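Local atomic coordinates of Pre-mRNA-splicing factor SAD1 (Saccharomyces cerevisiae, PDB entry 4MSX), a protein that promotes assembly of newly synthesized U4 snRNA into the U4/U6 snRNP and is required for pre-mRNA splicing, although its deubiquitinase-like fold is catalytically inactive. Residues T158-P161 against K162-E165; R209-F212 against L213-F217; F274-I277 against C278-S281; K285-L288 against N289-K293. All coordinates share one frame; numbering follows the deposited sequence.

Contact 1: T158-P161 against K162-E165; sequences TYCP and KDLE
Asp163 OD2 takes two donors at the start of a short helix: the backbone N of Cys160, 2.8 Å from OD2, and a water lying 2.9 Å from the same oxygen. With Cys160 at the N-cap and Asp163 three residues on, this is a capping box: Cys160 N pairs with Asp163 OD2 and, in return, Asp163 N with Cys160 SG. The second half is weak and depends on the conformer given, since Cys160 was deposited in two. The N-H of Cys160 points almost straight at OD2 (165°), yet it arrives from above the carboxylate plane, 42° out of it. Asp163 reaches back because its CG is anti to its carbonyl carbon (chi1 -60°), which folds the carboxylate back toward the backbone of Cys160. The water oxygen lies 2.8 Å from Thr158 O, to which it also donates. The backbone turn itself is loose: Asp163 N to Cys160 O and Leu164 N to Pro161 O are both weak bonds. Tyr159 OH is hydrogen-bonded to Lys232 O, and its side chain also touches Trp235. On the apolar side, Leu164 CD2 lies 4.2 Å from Tyr159 CB and approaches the phenol ring obliquely.

Contact 2: R209-F212 against L213-F217; sequences RDHF and LLNHF
Asn215 ND2 sits over one face of the His211 imidazole, 3.7 Å above the ring plane and offset toward the rim, with ring and amide planes 28° apart. The Phe217 ring presents its edge to the same histidine: His211 CD2 lies in the plane of that ring, 3.5 Å from Phe217 CZ. Phe212 O also lies near the plane at the edge of Phe217, 3.7 Å from CE1. The Phe212 and Phe217 rings meet obliquely, with Phe212 CD1 4.0 Å from Phe217 CE1.

The same Asn215 ND2 donates to His211 O at 2.8 Å in a nearly straight bond (170°), in the carbonyl plane and on a lone pair. Asn215 CG is anti to its carbonyl carbon (chi1 -62°), which brings ND2 back to that oxygen. Asn215 is the first residue to leave helical phi/psi, and its side-chain N-H supplements the weak backbone bond from its N to His211 O. Earlier in the helix, Leu213 CD1 rests 3.7 Å from Arg209 CG. The Arg209 guanidinium, which Leu213 CD1 approaches obliquely, also forms a side-on salt bridge with Asp210, NE and NH2 both to OD1 in the guanidinium plane, with NH2 2.9 Å from OD1; Trp235 adds a cation-pi contact. Lys232 NZ bonds to Phe212 O and Asn215 O, so a positive charge meets carbonyls at the helix end. An aromatic cluster of His211, Phe212 and Phe217 sits at the C-terminal end of helix 206-214, within the USP-like fold.

Contact 3: F274-I277 against C278-S281; sequences FNKI and CSSS
Lys276 O and the hydroxyl of Ser280 form the tight part of this turn near the end of helix 266-280: OG donates to that carbonyl at 2.6 Å, tilted 21° from its plane. Ser280 OG can do so because it is anti to its own carbonyl carbon (chi1 -59°), which swings it back along the helix. The methylenes of Lys276 run alongside the hydroxyl, with CE 3.8 Å from Ser280 OG. Around this point the backbone is regular, Cys278 N bonding to Phe274 O at 3.0 Å and Ser279 N to Asn275 O. Ile277 O takes Ser280 N at 3.0 Å, from well above the carbonyl plane, and a weak bond from Ser281 N.

The buried flank is apolar. Ile277 packs on Ile202, Leu227, Leu284 and Leu288, and Phe274 sets its ring edge-to-face with Trp321.

The opposite character belongs to Ser279, which is exposed. Its OG lies 2.8 Å from a water, and that water also has weak bonds to Lys276 NZ and Ser280 OG.

Lys276 NZ makes its salt bridge with Glu257, while the buried Ser281 OG bonds to Gln220 OE1 and caps Leu284 N, as the N-cap residue of helix 282-292. The chemistry therefore implies that serine hydroxyls and a water take up polar groups near the helix end, while the lysine charge is probably balanced by Glu257.

Contact 4: K285-L288 against N289-K293; sequences KSIL and NHSCK
Asn289 is folded back onto Lys285 by its first two torsions: CG stands anti to its carbonyl carbon (chi1 -81°), and the amide is then turned by chi2 (-87°) to face the carbonyl one turn earlier. ND2 donates to Lys285 O at 2.8 Å, with that oxygen in the amide plane. The backbone N of Asn289 lies 2.9 Å from the same oxygen, and the two donors reach Lys285 O from opposite faces of its carbonyl plane. One acceptor is thus gripped twice by a single residue, which pins the amide against the helix. Lys285 stretches out beyond CG, crossing the asparagine with its CG 3.4 Å from ND2. The remaining amide atom, OD1, receives Lys293 NZ at 2.7 Å, so that Asn289 links both ends of this stretch.

The other turn of helix is held similarly. Ile287 O accepts Ser291 N at 2.8 Å and a weak bond from Ser291 OG. Leu288 O takes Cys292 N at 2.9 Å, and Leu288 CD2 lies 4.1 Å from Cys292 SG.

Lys293 has a cation-pi contact with Trp321. Ile287 and Leu288 meet Val208, Ser291 meets Pro207, and Leu288 also meets Ile277 and Cys278. Helix 282-292 therefore packs on helices 206-214 and 266-280, and beyond the two segments Arg370 of strand 365-370 bonds to the carbonyls of His290 and Lys293 at its C-terminal end.

Overall arrangement
The contacts follow one another along the chain. Contact 1 caps the short helix 161-165, whose Leu164 CD1 lies 3.5 Å from Asp210 OD1 of contact 2. Contact 2 in turn touches contact 4, where His211 CG meets Ile287 CD1 at 3.5 Å. Contacts 3 and 4, with centres 11 Å apart, belong to consecutive helices, and Ile277 CG2 lies 3.7 Å from Leu288 CD1. Contact 1 has nearest atoms about 17 Å from contact 3. Contacts 2, 3 and 4 lie in the helical part of the USP-like domain. All four lie away from the zinc site of Cys94, Cys97, His113 and His119.

Contact 1: T158-P161 against K162-E165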
loop_
_atom_site.group_PDB
_atom_site.type_symbol
_atom_site.label_atom_id
_atom_site.label_comp_id
_atom_site.label_asym_id
_atom_site.label_seq_id
_atom_site.Cartn_x
_atom_site.Cartn_y
_atom_site.Cartn_z
ATOM N N THR A 158 12.234 11.154 5.857
ATOM C CA THR A 158 11.902 12.556 5.622
ATOM C C THR A 158 12.284 12.902 4.188
ATOM O O THR A 158 13.178 12.285 3.598
ATOM C CB THR A 158 12.662 13.517 6.585
ATOM O OG1 THR A 158 14.044 13.144 6.622
ATOM C CG2 THR A 158 12.069 13.457 8.005
ATOM N N TYR A 159 11.572 13.856 3.588
ATOM C CA TYR A 159 11.763 14.111 2.169
ATOM C C TYR A 159 11.593 15.626 1.951
ATOM O O TYR A 159 10.879 16.259 2.712
ATOM C CB TYR A 159 10.651 13.410 1.331
ATOM C CG TYR A 159 10.657 11.888 1.512
ATOM C CD1 TYR A 159 11.486 11.095 0.729
ATOM C CD2 TYR A 159 9.873 11.273 2.495
ATOM C CE1 TYR A 159 11.537 9.722 0.896
ATOM C CE2 TYR A 159 9.889 9.864 2.644
ATOM C CZ TYR A 159 10.739 9.113 1.845
ATOM O OH TYR A 159 10.839 7.757 1.932
ATOM N N CYS A 160 12.229 16.176 0.924
ATOM C CA CYS A 160 11.937 17.539 0.489
ATOM C C CYS A 160 11.458 17.407 -0.946
ATOM O O CYS A 160 11.729 16.392 -1.592
ATOM C CB CYS A 160 13.205 18.414 0.535
ATOM S SG CYS A 160 14.416 17.805 -0.613
ATOM N N PRO A 161 10.762 18.435 -1.484
ATOM C CA PRO A 161 10.281 18.315 -2.864
ATOM C C PRO A 161 11.303 17.875 -3.899
ATOM O O PRO A 161 11.000 17.058 -4.781
ATOM C CB PRO A 161 9.737 19.720 -3.163
ATOM C CG PRO A 161 9.170 20.130 -1.864
ATOM C CD PRO A 161 10.180 19.613 -0.821
ATOM N N LYS A 162 12.531 18.360 -3.823
ATOM C CA LYS A 162 13.479 17.950 -4.870
ATOM C C LYS A 162 13.883 16.453 -4.827
ATOM O O LYS A 162 14.247 15.887 -5.834
ATOM C CB LYS A 162 14.769 18.809 -4.835
ATOM C CG LYS A 162 15.694 18.468 -6.045
ATOM C CD LYS A 162 16.659 19.595 -6.426
ATOM C CE LYS A 162 18.057 19.355 -5.847
ATOM N NZ LYS A 162 19.051 20.367 -6.320
ATOM N N ASP A 163 13.852 15.821 -3.662
ATOM C CA ASP A 163 14.097 14.375 -3.618
ATOM C C ASP A 163 13.114 13.657 -4.542
ATOM O O ASP A 163 13.494 12.706 -5.254
ATOM C CB ASP A 163 13.898 13.810 -2.195
ATOM C CG ASP A 163 14.809 14.421 -1.176
ATOM O OD1 ASP A 163 15.975 14.752 -1.516
ATOM O OD2 ASP A 163 14.345 14.598 -0.025
ATOM N N LEU A 164 11.842 14.083 -4.542
ATOM C CA LEU A 164 10.807 13.364 -5.321
ATOM C C LEU A 164 11.077 13.409 -6.831
ATOM O O LEU A 164 10.702 12.493 -7.594
ATOM C CB LEU A 164 9.394 13.868 -4.980
ATOM C CG LEU A 164 9.081 14.014 -3.473
ATOM C CD1 LEU A 164 7.611 14.200 -3.197
ATOM C CD2 LEU A 164 9.562 12.832 -2.664
ATOM N N GLU A 165 11.802 14.426 -7.282
ATOM C CA GLU A 165 12.062 14.526 -8.720
ATOM C C GLU A 165 12.919 13.394 -9.237
ATOM O O GLU A 165 12.816 13.033 -10.404
ATOM C CB GLU A 165 12.712 15.876 -9.054
ATOM C CG GLU A 165 11.879 17.049 -8.596
ATOM C CD GLU A 165 12.572 18.396 -8.913
ATOM O OE1 GLU A 165 13.582 18.382 -9.655
ATOM O OE2 GLU A 165 12.128 19.457 -8.416
HETATM O O HOH W 1 15.107 12.305 1.620
#

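Contact 2: R209-F212 against L213-F217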
loop_
_atom_site.group_PDB
_atom_site.type_symbol
_atom_site.label_atom_id
_atom_site.label_comp_id
_atom_site.label_asym_id
_atom_site.label_seq_id
_atom_site.Cartn_x
_atom_site.Cartn_y
_atom_site.Cartn_z
ATOM N N ARG A 209 0.566 10.258 -2.723
ATOM C CA ARG A 209 1.886 9.904 -2.217
ATOM C C ARG A 209 2.617 11.179 -1.790
ATOM O O ARG A 209 3.165 11.283 -0.657
ATOM C CB ARG A 209 2.732 9.241 -3.295
ATOM C CG ARG A 209 4.173 8.931 -2.819
ATOM C CD ARG A 209 5.059 8.626 -4.009
ATOM N NE ARG A 209 5.368 9.909 -4.707
ATOM C CZ ARG A 209 6.200 10.004 -5.738
ATOM N NH1 ARG A 209 6.801 8.912 -6.182
ATOM N NH2 ARG A 209 6.432 11.193 -6.334
ATOM N N ASP A 210 2.626 12.166 -2.689
ATOM C CA ASP A 210 3.405 13.401 -2.386
ATOM C C ASP A 210 2.921 14.070 -1.109
ATOM O O ASP A 210 3.718 14.553 -0.275
ATOM C CB ASP A 210 3.346 14.393 -3.557
ATOM C CG ASP A 210 4.216 13.959 -4.714
ATOM O OD1 ASP A 210 4.749 12.821 -4.645
ATOM O OD2 ASP A 210 4.373 14.746 -5.704
ATOM N N HIS A 211 1.604 14.093 -0.922
ATOM C CA HIS A 211 1.060 14.712 0.278
ATOM C C HIS A 211 1.548 13.968 1.540
ATOM O O HIS A 211 1.887 14.598 2.582
ATOM C CB HIS A 211 -0.466 14.719 0.254
ATOM C CG HIS A 211 -1.072 15.525 1.358
ATOM N ND1 HIS A 211 -1.195 16.903 1.282
ATOM C CD2 HIS A 211 -1.576 15.165 2.563
ATOM C CE1 HIS A 211 -1.731 17.350 2.407
ATOM N NE2 HIS A 211 -1.965 16.319 3.201
ATOM N N PHE A 212 1.551 12.628 1.478
ATOM C CA PHE A 212 2.008 11.844 2.658
ATOM C C PHE A 212 3.513 12.029 2.912
ATOM O O PHE A 212 3.958 12.050 4.075
ATOM C CB PHE A 212 1.776 10.332 2.432
ATOM C CG PHE A 212 0.383 9.855 2.800
ATOM C CD1 PHE A 212 -0.103 10.024 4.074
ATOM C CD2 PHE A 212 -0.413 9.227 1.857
ATOM C CE1 PHE A 212 -1.374 9.530 4.434
ATOM C CE2 PHE A 212 -1.709 8.742 2.198
ATOM C CZ PHE A 212 -2.178 8.906 3.478
ATOM N N LEU A 213 4.308 12.056 1.833
ATOM C CA LEU A 213 5.777 12.109 2.002
ATOM C C LEU A 213 6.234 13.472 2.543
ATOM O O LEU A 213 7.184 13.526 3.293
ATOM C CB LEU A 213 6.527 11.879 0.703
ATOM C CG LEU A 213 6.270 10.535 0.012
ATOM C CD1 LEU A 213 7.178 10.334 -1.203
ATOM C CD2 LEU A 213 6.464 9.371 1.051
ATOM N N LEU A 214 5.558 14.556 2.161
ATOM C CA LEU A 214 6.092 15.927 2.450
ATOM C C LEU A 214 5.453 16.586 3.654
ATOM O O LEU A 214 5.883 17.667 4.071
ATOM C CB LEU A 214 5.928 16.863 1.222
ATOM C CG LEU A 214 6.716 16.389 0.006
ATOM C CD1 LEU A 214 6.367 17.180 -1.304
ATOM C CD2 LEU A 214 8.190 16.509 0.275
ATOM N N ASN A 215 4.403 15.984 4.199
ATOM C CA ASN A 215 3.763 16.539 5.382
ATOM C C ASN A 215 3.893 15.664 6.611
ATOM O O ASN A 215 4.256 14.514 6.501
ATOM C CB ASN A 215 2.320 16.813 5.071
ATOM C CG ASN A 215 2.198 17.835 3.953
ATOM O OD1 ASN A 215 2.255 19.036 4.205
ATOM N ND2 ASN A 215 2.142 17.362 2.721
ATOM N N HIS A 216 3.610 16.231 7.771
ATOM C CA HIS A 216 3.664 15.474 9.011
ATOM C C HIS A 216 2.260 15.415 9.539
ATOM O O HIS A 216 1.461 16.299 9.280
ATOM C CB HIS A 216 4.656 16.138 9.980
ATOM C CG HIS A 216 5.996 16.323 9.349
ATOM N ND1 HIS A 216 6.861 15.271 9.132
ATOM C CD2 HIS A 216 6.584 17.413 8.792
ATOM C CE1 HIS A 216 7.943 15.710 8.507
ATOM N NE2 HIS A 216 7.802 17.008 8.293
ATOM N N PHE A 217 1.939 14.373 10.270
ATOM C CA PHE A 217 0.536 14.124 10.543
ATOM C C PHE A 217 0.307 13.893 12.048
ATOM O O PHE A 217 -0.538 13.097 12.440
ATOM C CB PHE A 217 0.036 12.930 9.669
ATOM C CG PHE A 217 0.011 13.227 8.203
ATOM C CD1 PHE A 217 1.124 13.025 7.432
ATOM C CD2 PHE A 217 -1.135 13.728 7.597
ATOM C CE1 PHE A 217 1.117 13.316 6.058
ATOM C CE2 PHE A 217 -1.173 14.021 6.248
ATOM C CZ PHE A 217 -0.041 13.829 5.459
#

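Contact 3: F274-I277 against C278-S281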
loop_
_atom_site.group_PDB
_atom_site.type_symbol
_atom_site.label_atom_id
_atom_site.label_comp_id
_atom_site.label_asym_id
_atom_site.label_seq_id
_atom_site.Cartn_x
_atom_site.Cartn_y
_atom_site.Cartn_z
ATOM N N PHE A 274 -9.947 3.921 1.819
ATOM C CA PHE A 274 -10.329 5.269 1.296
ATOM C C PHE A 274 -11.374 5.949 2.176
ATOM O O PHE A 274 -11.282 7.159 2.458
ATOM C CB PHE A 274 -10.938 5.194 -0.099
ATOM C CG PHE A 274 -9.919 5.168 -1.199
ATOM C CD1 PHE A 274 -8.617 4.786 -0.958
ATOM C CD2 PHE A 274 -10.263 5.553 -2.479
ATOM C CE1 PHE A 274 -7.662 4.778 -1.990
ATOM C CE2 PHE A 274 -9.324 5.542 -3.513
ATOM C CZ PHE A 274 -8.035 5.154 -3.266
ATOM N N ASN A 275 -12.376 5.189 2.636
ATOM C CA ASN A 275 -13.381 5.801 3.484
ATOM C C ASN A 275 -12.798 6.213 4.837
ATOM O O ASN A 275 -13.202 7.230 5.421
ATOM C CB ASN A 275 -14.634 4.917 3.638
ATOM C CG ASN A 275 -15.433 4.783 2.293
ATOM O OD1 ASN A 275 -15.503 5.726 1.477
ATOM N ND2 ASN A 275 -16.000 3.602 2.056
ATOM N N LYS A 276 -11.855 5.436 5.353
ATOM C CA LYS A 276 -11.317 5.743 6.677
ATOM C C LYS A 276 -10.405 7.005 6.566
ATOM O O LYS A 276 -10.315 7.834 7.486
ATOM C CB LYS A 276 -10.543 4.558 7.225
ATOM C CG LYS A 276 -9.903 4.787 8.604
ATOM C CD LYS A 276 -11.016 4.827 9.639
ATOM C CE LYS A 276 -10.460 5.162 10.980
ATOM N NZ LYS A 276 -11.445 4.956 12.060
ATOM N N ILE A 277 -9.693 7.104 5.464
ATOM C CA ILE A 277 -8.822 8.277 5.220
ATOM C C ILE A 277 -9.698 9.522 5.158
ATOM O O ILE A 277 -9.402 10.540 5.828
ATOM C CB ILE A 277 -8.013 8.162 3.918
ATOM C CG1 ILE A 277 -6.953 7.080 4.076
ATOM C CG2 ILE A 277 -7.341 9.558 3.556
ATOM C CD1 ILE A 277 -6.335 6.637 2.755
ATOM N N CYS A 278 -10.789 9.430 4.416
ATOM C CA CYS A 278 -11.699 10.567 4.233
ATOM C C CYS A 278 -12.371 11.034 5.531
ATOM O O CYS A 278 -12.622 12.230 5.708
ATOM C CB CYS A 278 -12.769 10.242 3.207
ATOM S SG CYS A 278 -12.130 10.222 1.492
ATOM N N SER A 279 -12.670 10.100 6.434
ATOM C CA SER A 279 -13.337 10.459 7.667
ATOM C C SER A 279 -12.309 10.923 8.693
ATOM O O SER A 279 -12.654 11.463 9.764
ATOM C CB SER A 279 -14.132 9.236 8.174
ATOM O OG SER A 279 -13.219 8.309 8.719
ATOM N N SER A 280 -11.032 10.719 8.396
ATOM C CA SER A 280 -9.967 11.054 9.348
ATOM C C SER A 280 -9.146 12.334 9.011
ATOM O O SER A 280 -8.492 12.867 9.885
ATOM C CB SER A 280 -8.971 9.907 9.440
ATOM O OG SER A 280 -9.657 8.740 9.861
ATOM N N SER A 281 -9.145 12.762 7.755
ATOM C CA SER A 281 -8.255 13.847 7.295
ATOM C C SER A 281 -8.981 14.681 6.276
ATOM O O SER A 281 -9.303 14.191 5.182
ATOM C CB SER A 281 -6.972 13.300 6.664
ATOM O OG SER A 281 -6.231 14.361 5.968
HETATM O O HOH W 2 -12.555 7.902 11.416
#

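Contact 4: K285-L288 against N289-K293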
loop_
_atom_site.group_PDB
_atom_site.type_symbol
_atom_site.label_atom_id
_atom_site.label_comp_id
_atom_site.label_asym_id
_atom_site.label_seq_id
_atom_site.Cartn_x
_atom_site.Cartn_y
_atom_site.Cartn_z
ATOM N N LYS A 285 -8.985 13.837 2.345
ATOM C CA LYS A 285 -10.303 13.693 1.777
ATOM C C LYS A 285 -10.451 14.539 0.517
ATOM O O LYS A 285 -10.963 14.077 -0.517
ATOM C CB LYS A 285 -11.360 14.099 2.796
ATOM C CG LYS A 285 -12.796 14.056 2.250
ATOM C CD LYS A 285 -13.718 14.612 3.316
ATOM C CE LYS A 285 -15.175 14.639 2.898
ATOM N NZ LYS A 285 -16.024 15.162 4.020
ATOM N N SER A 286 -10.006 15.801 0.589
ATOM C CA SER A 286 -10.136 16.652 -0.591
ATOM C C SER A 286 -9.258 16.144 -1.732
ATOM O O SER A 286 -9.651 16.204 -2.879
ATOM C CB SER A 286 -9.782 18.124 -0.202
ATOM O OG SER A 286 -8.384 18.213 0.075
ATOM N N ILE A 287 -8.068 15.606 -1.453
ATOM C CA ILE A 287 -7.219 15.117 -2.559
ATOM C C ILE A 287 -7.817 13.826 -3.200
ATOM O O ILE A 287 -7.856 13.677 -4.425
ATOM C CB ILE A 287 -5.819 14.777 -2.048
ATOM C CG1 ILE A 287 -5.092 16.089 -1.626
ATOM C CG2 ILE A 287 -5.009 14.049 -3.158
ATOM C CD1 ILE A 287 -3.852 15.855 -0.730
ATOM N N LEU A 288 -8.263 12.885 -2.357
ATOM C CA LEU A 288 -8.893 11.654 -2.916
ATOM C C LEU A 288 -10.165 11.980 -3.657
ATOM O O LEU A 288 -10.394 11.491 -4.760
ATOM C CB LEU A 288 -9.223 10.647 -1.778
ATOM C CG LEU A 288 -8.001 10.051 -1.080
ATOM C CD1 LEU A 288 -8.471 9.155 0.104
ATOM C CD2 LEU A 288 -7.256 9.190 -2.084
ATOM N N ASN A 289 -11.016 12.814 -3.077
ATOM C CA ASN A 289 -12.207 13.226 -3.838
ATOM C C ASN A 289 -11.878 13.857 -5.183
ATOM O O ASN A 289 -12.507 13.543 -6.193
ATOM C CB ASN A 289 -13.146 14.101 -2.984
ATOM C CG ASN A 289 -14.025 13.255 -2.064
ATOM O OD1 ASN A 289 -15.085 12.812 -2.469
ATOM N ND2 ASN A 289 -13.556 12.979 -0.858
ATOM N N HIS A 290 -10.853 14.691 -5.252
ATOM C CA HIS A 290 -10.569 15.308 -6.515
ATOM C C HIS A 290 -9.907 14.340 -7.476
ATOM O O HIS A 290 -10.204 14.311 -8.676
ATOM C CB HIS A 290 -9.616 16.527 -6.361
ATOM C CG HIS A 290 -9.160 17.046 -7.680
ATOM N ND1 HIS A 290 -9.992 17.755 -8.521
ATOM C CD2 HIS A 290 -7.998 16.885 -8.348
ATOM C CE1 HIS A 290 -9.345 18.036 -9.639
ATOM N NE2 HIS A 290 -8.135 17.519 -9.558
ATOM N N SER A 291 -8.988 13.527 -6.967
ATOM C CA SER A 291 -8.162 12.761 -7.886
ATOM C C SER A 291 -8.719 11.370 -8.275
ATOM O O SER A 291 -8.353 10.838 -9.324
ATOM C CB SER A 291 -6.778 12.550 -7.273
ATOM O OG SER A 291 -6.132 13.803 -7.114
ATOM N N CYS A 292 -9.537 10.784 -7.399
ATOM C CA CYS A 292 -9.887 9.352 -7.514
ATOM C C CYS A 292 -11.377 9.098 -7.696
ATOM O O CYS A 292 -11.798 7.968 -8.030
ATOM C CB CYS A 292 -9.410 8.598 -6.233
ATOM S SG CYS A 292 -7.638 8.638 -6.135
ATOM N N LYS A 293 -12.198 10.098 -7.426
ATOM C CA LYS A 293 -13.627 9.836 -7.335
ATOM C C LYS A 293 -14.327 10.114 -8.669
ATOM O O LYS A 293 -14.282 11.221 -9.205
ATOM C CB LYS A 293 -14.259 10.618 -6.191
ATOM C CG LYS A 293 -15.787 10.421 -6.110
ATOM C CD LYS A 293 -16.382 11.005 -4.831
ATOM C CE LYS A 293 -16.187 10.061 -3.629
ATOM N NZ LYS A 293 -16.700 10.631 -2.333
#